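Local structure of lysosome-associated membrane glycoprotein 1 (Mus musculus, 5GV0) at residues N117-N122 with F138-Q143; L111-G116 with S154-V159; V4-V9 with L18-L23; A22-I27 with T38-I43. The protein is a heavily glycosylated protein of the lysosomal membrane whose membrane-proximal luminal domain probably contributes to its self-assembly. All coordinates share one frame; numbering follows the deposited sequence.

Contact 1 (N117-N122 with F138-Q143)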
# COMPACT_ATOMS: atom_id res chain seq x y z
N ASN A 117 12.04 -13.21 2.73
CA ASN A 117 11.57 -12.93 4.08
C ASN A 117 10.33 -12.06 3.98
O ASN A 117 10.02 -11.55 2.91
CB ASN A 117 12.64 -12.23 4.91
CG ASN A 117 13.72 -13.17 5.39
OD1 ASN A 117 13.61 -14.38 5.27
ND2 ASN A 117 14.79 -12.60 5.95
N SER A 118 9.63 -11.88 5.09
CA SER A 118 8.51 -10.94 5.12
C SER A 118 8.83 -9.72 5.99
O SER A 118 9.62 -9.80 6.94
CB SER A 118 7.23 -11.63 5.61
OG SER A 118 7.38 -12.18 6.92
N TYR A 119 8.24 -8.59 5.62
CA TYR A 119 8.31 -7.37 6.42
C TYR A 119 7.15 -7.37 7.39
O TYR A 119 6.03 -7.65 6.99
CB TYR A 119 8.25 -6.12 5.54
CG TYR A 119 8.22 -4.82 6.32
CD1 TYR A 119 9.40 -4.22 6.75
CD2 TYR A 119 7.02 -4.20 6.63
CE1 TYR A 119 9.38 -3.04 7.47
CE2 TYR A 119 6.99 -3.02 7.36
CZ TYR A 119 8.17 -2.44 7.77
OH TYR A 119 8.16 -1.26 8.49
N LYS A 120 7.41 -7.05 8.66
CA LYS A 120 6.34 -6.96 9.64
C LYS A 120 6.52 -5.73 10.53
O LYS A 120 7.63 -5.44 10.99
CB LYS A 120 6.29 -8.23 10.50
CG LYS A 120 5.09 -8.27 11.45
CD LYS A 120 5.02 -9.59 12.20
CE LYS A 120 3.85 -9.60 13.17
NZ LYS A 120 3.86 -10.81 14.03
N CYS A 121 5.43 -5.02 10.77
CA CYS A 121 5.48 -3.89 11.68
C CYS A 121 4.11 -3.61 12.26
O CYS A 121 3.12 -3.56 11.52
CB CYS A 121 6.02 -2.65 10.96
SG CYS A 121 6.49 -1.31 12.10
N ASN A 122 4.04 -3.43 13.57
CA ASN A 122 2.80 -3.11 14.27
C ASN A 122 2.79 -1.66 14.76
O ASN A 122 1.88 -1.24 15.48
CB ASN A 122 2.60 -4.06 15.45
CG ASN A 122 2.30 -5.48 15.01
OD1 ASN A 122 1.43 -5.71 14.16
ND2 ASN A 122 3.02 -6.44 15.56
N PHE A 138 -1.00 1.12 9.23
CA PHE A 138 -1.29 1.02 10.65
C PHE A 138 -0.64 -0.23 11.22
O PHE A 138 -0.05 -0.21 12.30
CB PHE A 138 -2.80 1.03 10.87
CG PHE A 138 -3.20 1.04 12.31
CD1 PHE A 138 -3.24 2.23 13.02
CD2 PHE A 138 -3.53 -0.14 12.96
CE1 PHE A 138 -3.60 2.24 14.35
CE2 PHE A 138 -3.90 -0.14 14.29
CZ PHE A 138 -3.93 1.05 14.98
N SER A 139 -0.75 -1.33 10.48
CA SER A 139 0.03 -2.53 10.77
C SER A 139 0.19 -3.32 9.48
O SER A 139 -0.60 -3.16 8.55
CB SER A 139 -0.64 -3.39 11.85
OG SER A 139 -1.82 -3.99 11.35
N VAL A 140 1.21 -4.16 9.42
CA VAL A 140 1.49 -4.83 8.17
C VAL A 140 2.37 -6.05 8.34
O VAL A 140 3.32 -6.05 9.12
CB VAL A 140 2.17 -3.86 7.17
CG1 VAL A 140 3.43 -3.23 7.79
CG2 VAL A 140 2.49 -4.53 5.85
N GLN A 141 2.02 -7.11 7.62
CA GLN A 141 2.98 -8.13 7.25
C GLN A 141 2.87 -8.26 5.74
O GLN A 141 1.76 -8.39 5.21
CB GLN A 141 2.73 -9.46 7.97
CG GLN A 141 3.82 -10.49 7.67
CD GLN A 141 3.78 -11.67 8.61
OE1 GLN A 141 2.81 -11.87 9.35
NE2 GLN A 141 4.84 -12.48 8.58
N VAL A 142 3.99 -8.16 5.03
CA VAL A 142 3.92 -8.13 3.57
C VAL A 142 5.16 -8.77 2.95
O VAL A 142 6.27 -8.69 3.49
CB VAL A 142 3.72 -6.67 3.05
CG1 VAL A 142 4.93 -5.80 3.37
CG2 VAL A 142 3.43 -6.67 1.56
N GLN A 143 4.96 -9.42 1.82
CA GLN A 143 6.05 -10.06 1.10
C GLN A 143 5.79 -10.02 -0.40
O GLN A 143 4.70 -10.42 -0.85
CB GLN A 143 6.22 -11.50 1.59
CG GLN A 143 7.41 -12.23 0.97
CD GLN A 143 7.65 -13.55 1.66
OE1 GLN A 143 7.32 -13.72 2.83
NE2 GLN A 143 8.22 -14.52 0.93
O HOH W 1 2.81 -12.85 12.04
O HOH W 2 -0.51 -0.15 15.05

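Contact 2 (L111-G116 with S154-V159)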
# COMPACT_ATOMS: atom_id res chain seq x y z
N LEU A 111 8.50 -0.35 3.68
CA LEU A 111 8.15 -1.76 3.85
C LEU A 111 9.25 -2.66 3.26
O LEU A 111 8.97 -3.68 2.64
CB LEU A 111 6.79 -2.05 3.20
CG LEU A 111 5.65 -1.05 3.42
CD1 LEU A 111 4.35 -1.56 2.79
CD2 LEU A 111 5.45 -0.74 4.90
N GLN A 112 10.50 -2.26 3.46
CA GLN A 112 11.61 -2.95 2.83
C GLN A 112 12.05 -4.18 3.61
O GLN A 112 12.22 -4.13 4.83
CB GLN A 112 12.79 -1.99 2.67
CG GLN A 112 14.00 -2.62 1.97
CD GLN A 112 15.07 -1.60 1.62
OE1 GLN A 112 15.17 -1.16 0.47
NE2 GLN A 112 15.88 -1.23 2.60
N ALA A 113 12.24 -5.28 2.89
CA ALA A 113 12.74 -6.50 3.50
C ALA A 113 13.50 -7.34 2.49
O ALA A 113 13.39 -7.16 1.28
CB ALA A 113 11.59 -7.31 4.10
N THR A 114 14.29 -8.27 3.02
CA THR A 114 15.00 -9.24 2.23
C THR A 114 14.07 -10.12 1.41
O THR A 114 13.08 -10.65 1.93
CB THR A 114 15.85 -10.13 3.13
OG1 THR A 114 16.68 -9.31 3.97
CG2 THR A 114 16.70 -11.09 2.31
N VAL A 115 14.38 -10.30 0.13
CA VAL A 115 13.61 -11.19 -0.72
C VAL A 115 13.60 -12.60 -0.12
O VAL A 115 14.66 -13.15 0.21
CB VAL A 115 14.19 -11.21 -2.15
CG1 VAL A 115 13.56 -12.30 -2.97
CG2 VAL A 115 13.97 -9.85 -2.81
N GLY A 116 12.41 -13.17 0.04
CA GLY A 116 12.26 -14.46 0.68
C GLY A 116 11.90 -14.40 2.15
O GLY A 116 11.51 -15.40 2.76
N SER A 154 10.38 -15.89 6.83
CA SER A 154 10.76 -15.44 8.16
C SER A 154 10.65 -13.93 8.31
O SER A 154 10.91 -13.16 7.38
CB SER A 154 12.18 -15.88 8.49
OG SER A 154 12.25 -17.29 8.47
N VAL A 155 10.25 -13.51 9.50
CA VAL A 155 9.88 -12.12 9.76
C VAL A 155 11.07 -11.18 10.00
O VAL A 155 11.95 -11.47 10.82
CB VAL A 155 8.94 -12.04 10.98
CG1 VAL A 155 8.79 -10.60 11.46
CG2 VAL A 155 7.59 -12.64 10.64
N GLU A 156 11.08 -10.07 9.28
CA GLU A 156 11.96 -8.96 9.60
C GLU A 156 11.10 -7.87 10.21
O GLU A 156 10.34 -7.20 9.52
CB GLU A 156 12.70 -8.45 8.35
CG GLU A 156 13.51 -9.55 7.67
CD GLU A 156 14.43 -9.04 6.59
OE1 GLU A 156 14.22 -7.92 6.08
OE2 GLU A 156 15.38 -9.77 6.25
N GLU A 157 11.18 -7.73 11.53
CA GLU A 157 10.30 -6.83 12.25
C GLU A 157 10.91 -5.44 12.37
O GLU A 157 12.10 -5.31 12.68
CB GLU A 157 9.98 -7.39 13.63
CG GLU A 157 8.82 -6.70 14.34
CD GLU A 157 8.25 -7.53 15.48
OE1 GLU A 157 8.97 -8.38 16.03
OE2 GLU A 157 7.06 -7.33 15.81
N CYS A 158 10.11 -4.41 12.11
CA CYS A 158 10.57 -3.03 12.25
C CYS A 158 11.14 -2.79 13.65
O CYS A 158 10.64 -3.31 14.64
CB CYS A 158 9.43 -2.05 11.96
SG CYS A 158 8.04 -2.14 13.12
N VAL A 159 12.22 -2.02 13.71
CA VAL A 159 12.92 -1.75 14.96
C VAL A 159 11.99 -1.13 16.00
O VAL A 159 12.08 -1.42 17.19
CB VAL A 159 14.14 -0.82 14.72
CG1 VAL A 159 14.83 -0.49 16.02
CG2 VAL A 159 15.11 -1.48 13.75
O HOH W 3 13.42 -5.43 6.88

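Contact 3 (V4-V9 with L18-L23)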
# COMPACT_ATOMS: atom_id res chain seq x y z
N VAL A 4 -7.64 -4.95 9.59
CA VAL A 4 -6.63 -5.79 8.94
C VAL A 4 -7.28 -6.65 7.87
O VAL A 4 -8.22 -7.40 8.16
CB VAL A 4 -5.91 -6.70 9.96
CG1 VAL A 4 -5.00 -7.70 9.24
CG2 VAL A 4 -5.11 -5.87 10.94
N SER A 5 -6.80 -6.53 6.63
CA SER A 5 -7.31 -7.29 5.51
C SER A 5 -6.20 -8.12 4.90
O SER A 5 -5.03 -7.74 4.95
CB SER A 5 -7.91 -6.37 4.45
OG SER A 5 -8.96 -5.60 5.00
N LYS A 6 -6.58 -9.26 4.33
CA LYS A 6 -5.61 -10.16 3.73
C LYS A 6 -5.67 -10.09 2.21
O LYS A 6 -6.73 -9.92 1.60
CB LYS A 6 -5.85 -11.59 4.22
CG LYS A 6 -5.73 -11.70 5.74
CD LYS A 6 -5.74 -13.14 6.23
CE LYS A 6 -5.72 -13.18 7.75
NZ LYS A 6 -4.61 -12.36 8.31
N TYR A 7 -4.50 -10.20 1.60
CA TYR A 7 -4.36 -10.10 0.15
C TYR A 7 -3.43 -11.17 -0.37
O TYR A 7 -2.40 -11.46 0.23
CB TYR A 7 -3.84 -8.72 -0.25
CG TYR A 7 -4.62 -7.55 0.32
CD1 TYR A 7 -5.72 -7.04 -0.35
CD2 TYR A 7 -4.24 -6.95 1.51
CE1 TYR A 7 -6.43 -5.96 0.16
CE2 TYR A 7 -4.95 -5.88 2.03
CZ TYR A 7 -6.04 -5.39 1.34
OH TYR A 7 -6.74 -4.32 1.85
N ASN A 8 -3.78 -11.74 -1.52
CA ASN A 8 -2.96 -12.73 -2.21
C ASN A 8 -2.98 -12.39 -3.69
O ASN A 8 -4.05 -12.32 -4.28
CB ASN A 8 -3.50 -14.15 -1.95
CG ASN A 8 -2.82 -15.21 -2.78
OD1 ASN A 8 -1.60 -15.22 -2.94
ND2 ASN A 8 -3.62 -16.13 -3.32
N VAL A 9 -1.82 -12.12 -4.27
CA VAL A 9 -1.73 -11.86 -5.70
C VAL A 9 -0.98 -13.02 -6.34
O VAL A 9 0.15 -13.33 -5.97
CB VAL A 9 -1.02 -10.53 -6.01
CG1 VAL A 9 -0.88 -10.31 -7.51
CG2 VAL A 9 -1.77 -9.37 -5.36
N LEU A 18 1.94 -11.55 -0.80
CA LEU A 18 1.10 -11.88 0.34
C LEU A 18 1.09 -10.67 1.24
O LEU A 18 2.13 -10.06 1.47
CB LEU A 18 1.64 -13.08 1.11
CG LEU A 18 1.60 -14.44 0.42
CD1 LEU A 18 2.28 -15.45 1.31
CD2 LEU A 18 0.16 -14.85 0.15
N ALA A 19 -0.08 -10.32 1.76
CA ALA A 19 -0.15 -9.21 2.68
C ALA A 19 -1.27 -9.39 3.68
O ALA A 19 -2.36 -9.88 3.35
CB ALA A 19 -0.32 -7.90 1.94
N SER A 20 -0.98 -9.00 4.91
CA SER A 20 -1.98 -8.88 5.96
C SER A 20 -1.76 -7.51 6.56
O SER A 20 -0.75 -7.27 7.24
CB SER A 20 -1.83 -9.98 7.01
OG SER A 20 -2.78 -9.81 8.04
N MET A 21 -2.65 -6.57 6.28
CA MET A 21 -2.36 -5.20 6.65
C MET A 21 -3.59 -4.34 6.82
O MET A 21 -4.64 -4.60 6.21
CB MET A 21 -1.42 -4.55 5.63
CG MET A 21 -1.93 -4.56 4.20
SD MET A 21 -0.61 -4.06 3.08
CE MET A 21 -1.43 -4.25 1.51
N ALA A 22 -3.44 -3.32 7.65
CA ALA A 22 -4.45 -2.31 7.89
C ALA A 22 -3.95 -0.98 7.34
O ALA A 22 -2.89 -0.51 7.75
CB ALA A 22 -4.77 -2.21 9.38
N LEU A 23 -4.71 -0.39 6.43
CA LEU A 23 -4.28 0.80 5.70
C LEU A 23 -5.30 1.92 5.78
O LEU A 23 -6.50 1.68 5.85
CB LEU A 23 -4.02 0.47 4.24
CG LEU A 23 -3.04 -0.66 3.91
CD1 LEU A 23 -3.07 -0.90 2.42
CD2 LEU A 23 -1.64 -0.31 4.37
O HOH W 4 -5.84 -3.21 4.08

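Contact 4 (A22-I27 with T38-I43)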
# COMPACT_ATOMS: atom_id res chain seq x y z
N ALA A 22 -3.44 -3.32 7.65
CA ALA A 22 -4.45 -2.31 7.89
C ALA A 22 -3.95 -0.98 7.34
O ALA A 22 -2.89 -0.51 7.75
CB ALA A 22 -4.77 -2.21 9.38
N LEU A 23 -4.71 -0.39 6.43
CA LEU A 23 -4.28 0.80 5.70
C LEU A 23 -5.30 1.92 5.78
O LEU A 23 -6.50 1.68 5.85
CB LEU A 23 -4.02 0.47 4.24
CG LEU A 23 -3.04 -0.66 3.91
CD1 LEU A 23 -3.07 -0.90 2.42
CD2 LEU A 23 -1.64 -0.31 4.37
N GLN A 24 -4.81 3.15 5.73
CA GLN A 24 -5.64 4.34 5.85
C GLN A 24 -5.06 5.45 5.01
O GLN A 24 -3.85 5.71 5.07
CB GLN A 24 -5.73 4.74 7.32
CG GLN A 24 -6.40 6.07 7.60
CD GLN A 24 -6.33 6.37 9.08
OE1 GLN A 24 -5.37 6.98 9.55
NE2 GLN A 24 -7.34 5.92 9.82
N LEU A 25 -5.89 6.10 4.21
CA LEU A 25 -5.47 7.29 3.47
C LEU A 25 -5.76 8.53 4.29
O LEU A 25 -6.88 8.71 4.77
CB LEU A 25 -6.17 7.36 2.12
CG LEU A 25 -5.98 6.15 1.21
CD1 LEU A 25 -7.03 6.17 0.12
CD2 LEU A 25 -4.58 6.18 0.60
N ASN A 26 -4.77 9.38 4.46
CA ASN A 26 -4.95 10.65 5.14
C ASN A 26 -4.80 11.75 4.09
O ASN A 26 -3.71 11.97 3.56
CB ASN A 26 -3.93 10.81 6.27
CG ASN A 26 -4.09 12.10 7.07
OD1 ASN A 26 -4.34 13.16 6.51
ND2 ASN A 26 -3.94 12.00 8.38
N ILE A 27 -5.91 12.41 3.77
CA ILE A 27 -5.90 13.38 2.67
C ILE A 27 -6.36 14.76 3.12
O ILE A 27 -7.40 14.92 3.78
CB ILE A 27 -6.76 12.88 1.48
CG1 ILE A 27 -6.65 13.87 0.32
CG2 ILE A 27 -8.21 12.63 1.89
CD1 ILE A 27 -6.96 13.26 -1.02
N THR A 38 -9.02 17.97 6.42
CA THR A 38 -8.24 16.74 6.44
C THR A 38 -9.12 15.59 6.88
O THR A 38 -9.77 15.66 7.92
CB THR A 38 -7.03 16.87 7.37
OG1 THR A 38 -6.19 17.93 6.90
CG2 THR A 38 -6.23 15.57 7.40
N ARG A 39 -9.18 14.53 6.07
CA ARG A 39 -10.01 13.37 6.36
C ARG A 39 -9.23 12.07 6.23
O ARG A 39 -8.27 11.98 5.45
CB ARG A 39 -11.23 13.30 5.44
CG ARG A 39 -12.12 14.54 5.44
CD ARG A 39 -13.44 14.24 4.73
NE ARG A 39 -14.15 15.46 4.33
CZ ARG A 39 -14.93 16.16 5.14
NH1 ARG A 39 -15.54 17.25 4.69
NH2 ARG A 39 -15.09 15.79 6.40
N ALA A 40 -9.65 11.06 6.97
CA ALA A 40 -9.10 9.72 6.85
C ALA A 40 -10.09 8.81 6.15
O ALA A 40 -11.28 8.81 6.46
CB ALA A 40 -8.73 9.16 8.20
N PHE A 41 -9.58 8.03 5.21
CA PHE A 41 -10.37 7.02 4.52
C PHE A 41 -9.70 5.68 4.71
O PHE A 41 -8.62 5.43 4.16
CB PHE A 41 -10.50 7.36 3.03
CG PHE A 41 -11.25 8.62 2.76
CD1 PHE A 41 -12.63 8.61 2.68
CD2 PHE A 41 -10.58 9.82 2.61
CE1 PHE A 41 -13.32 9.78 2.44
CE2 PHE A 41 -11.27 10.99 2.37
CZ PHE A 41 -12.65 10.97 2.29
N ASN A 42 -10.32 4.82 5.51
CA ASN A 42 -9.77 3.50 5.74
C ASN A 42 -9.95 2.61 4.51
O ASN A 42 -11.00 2.63 3.87
CB ASN A 42 -10.42 2.83 6.95
CG ASN A 42 -10.02 3.48 8.26
OD1 ASN A 42 -9.06 4.25 8.31
ND2 ASN A 42 -10.73 3.15 9.33
N ILE A 43 -8.92 1.85 4.19
CA ILE A 43 -9.07 0.80 3.21
C ILE A 43 -9.94 -0.26 3.86
O ILE A 43 -9.65 -0.75 4.95
CB ILE A 43 -7.73 0.22 2.78
CG1 ILE A 43 -6.87 1.30 2.13
CG2 ILE A 43 -7.95 -0.96 1.84
CD1 ILE A 43 -7.59 2.11 1.08
O HOH W 5 -7.28 -1.73 5.96

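Contact 1 (N117-N122 with F138-Q143)
Y119 and V140 meet at the rim of the phenol ring: CG1 of V140 lies in the ring plane, 3.6 Å from Y119 CE2, and the two side chains cross at about a right angle. CG of Y119 stands anti to its backbone N (chi1 176°), beside the carbonyl carbon. V140 CG1 also lies 4.1 Å from C121 CB, while V142 CG1 packs 4.0 Å from Y119 CB.

The face carrying K120 and Q141 is polar. NE2 of Q141 donates to S118 OG at 3.0 Å along an almost straight line (168°), and the hydroxyl sits within 2° of the amide plane. S118 OG is also bonded to the carbonyl of G153, so two hydrogen bonds engage it. OE1 of Q141 accepts a hydrogen bond from a water, 2.9 Å from OE1, that in turn accepts one from K120 NZ, tying lysine to glutamine indirectly.

The backbone illustrates regular antiparallel pairing. Y119 with V142 and C121 with V140 are hydrogen-bonded pairs flanking the non-hydrogen-bonded pair K120–Q141, where Q141 CA makes a CA-H...O contact of 3.1 Å to Y119 O. C121 is disulfide-linked to C158. F138 and S139 both face A22, a classic beta bulge at the corner of a sheet that belongs to the beta-prism fold of LAMP luminal domains.

Contact 2 (L111-G116 with S154-V159)
E156 and T114 are brought together by matching first torsions: E156 CG is anti to its carbonyl carbon (chi1 -57°), and T114 OG1 takes the same position on its own residue. Beyond CG the glutamate chain is extended, and it crosses the threonine side chain at about a right angle.

A single residue then engages both carboxylate oxygens. T114 OG1 donates to E156 OE2 at 2.7 Å, using the syn lone pair of that oxygen. The backbone N of T114 donates to OE1 at 3.1 Å, approaching from above the carboxylate, 47° out of its plane. A water donates to both E156 OE1 and Q112 O, lying 2.7 Å from each. A113 CB packs 3.3 Å from E156 OE1. With N117 ND2 bonded to OE2 as well, four donors surround the carboxylate, a setting that would be expected to stabilise its charged form.

The strands themselves are not paired. Their short axes come no closer than 7.9 Å and run at 143°, and each has its backbone partners in a different sheet: A113 bonds to F82, whereas E156 bonds to S118 and K120. The glutamate side chain therefore makes the link between two strands that share no backbone pairing. This is a surface example of a carboxylate receiving a threonine's N-H and hydroxyl together, and here it joins the edges of the two sheets of the beta prism.

Contact 3 (V4-V9 with L18-L23)
Y7 and M21 form the apolar centre, crossing at about a right angle with the methionine methyl CE 3.9 Å from Y7 CD2. CG of Y7 is anti to the carbonyl carbon (chi1 -53°), whereas that of M21 is wedged between its own N and carbonyl carbon (chi1 57°), and the sulfur chain runs extended from there. A19 adds its CB, 4.1 Å from Y7 CD2.

Outward from this cluster comes the ladder of the strands. S5–M21 and Y7–A19 are hydrogen-bonded pairs, each joined twice. The S5 N-H points straight at M21 O (178°, 2.9 Å from N to O) yet arrives from well above the carbonyl plane. That oxygen has a second donor, a water lying 2.6 Å from Y7 OH in the plane of the ring, so the phenol is linked back to the neighbouring main chain.

On the other face, K6 NZ reaches S20 OG through a weak bond of 3.2 Å. V4 crowds the same hydroxyl, its CG1 methyl 3.3 Å from S20 OG, and beyond them N8 and L18 lie side by side.

The two strands make one beta hairpin. Y7 and M21 rest on L60 of strand 57-64 in the second sheet, while strand 14-30 also pairs antiparallel with strand 140-144, as in the backbone bonding of S20 with Q141.

Contact 4 (A22-I27 with T38-I43)
Q24 NE2 donates to N42 OD1 at 2.8 Å, and the bond is well directed from either end. The oxygen lies close to the Q24 amide plane, the donor falls in the N42 carbonyl plane, and the two amides are only 10° from coplanar. CG of Q24 is anti to its backbone N (chi1 172°), and that of N42 lies beside its own N, anti to the carbonyl carbon (chi1 -70°). The other end of the glutamine amide, OE1, is bonded to N136 ND2, so Q24 links three strands. A40 CB packs over a face of the Q24 amide, 3.8 Å from Q24 CD.

Farther along this face N26 and T38 approach tightly, OD1 of the asparagine standing 3.2 Å from the threonine CG2, while T38 OG1 turns to T28.

The opposite face is largely apolar, R39 being the exception. The I27 methyl CG2 sits at the edge of the F41 ring, in its plane and 3.5 Å from CE2. L23 and I43 touch at 3.6 Å between L23 CB and I43 CG1. L25 reaches I43 through its CD1, and both lie against L69 of the second sheet; I27 likewise rests on F101 and I103. R39 leads away to Y29 and to a salt bridge with D95.

L25–F41 and I27–R39 are doubly hydrogen-bonded, and I43 N donates to L23 O at 2.9 Å from above the carbonyl plane. The result is an antiparallel beta hairpin with a largely polar face and a mainly apolar one that packs on the second sheet, as expected in the beta prism.

Overall arrangement
All four contacts reach one curled sheet, contact 2 also touching the second through strand 112-114. Contacts 3 and 4 use successive parts of strand 14-30, sharing A22 and L23, and Y7 OH packs 3.6 Å from I43 CG2; their centres are about 16 Å apart. Contact 1 joins contact 3 through strand 140-144, with centres about 9 Å apart. Contact 1 is nested inside the chain loop that contact 2 closes, about 7 Å between centres, and the C121–C158 disulfide fastens the pair. Contacts 2 and 4, about 24 Å apart, lie on opposite sides of the chain's centre. No active site is involved; the Q112 side chain in contact 2 is about 7 Å from a protein-linked N-acetylglucosamine.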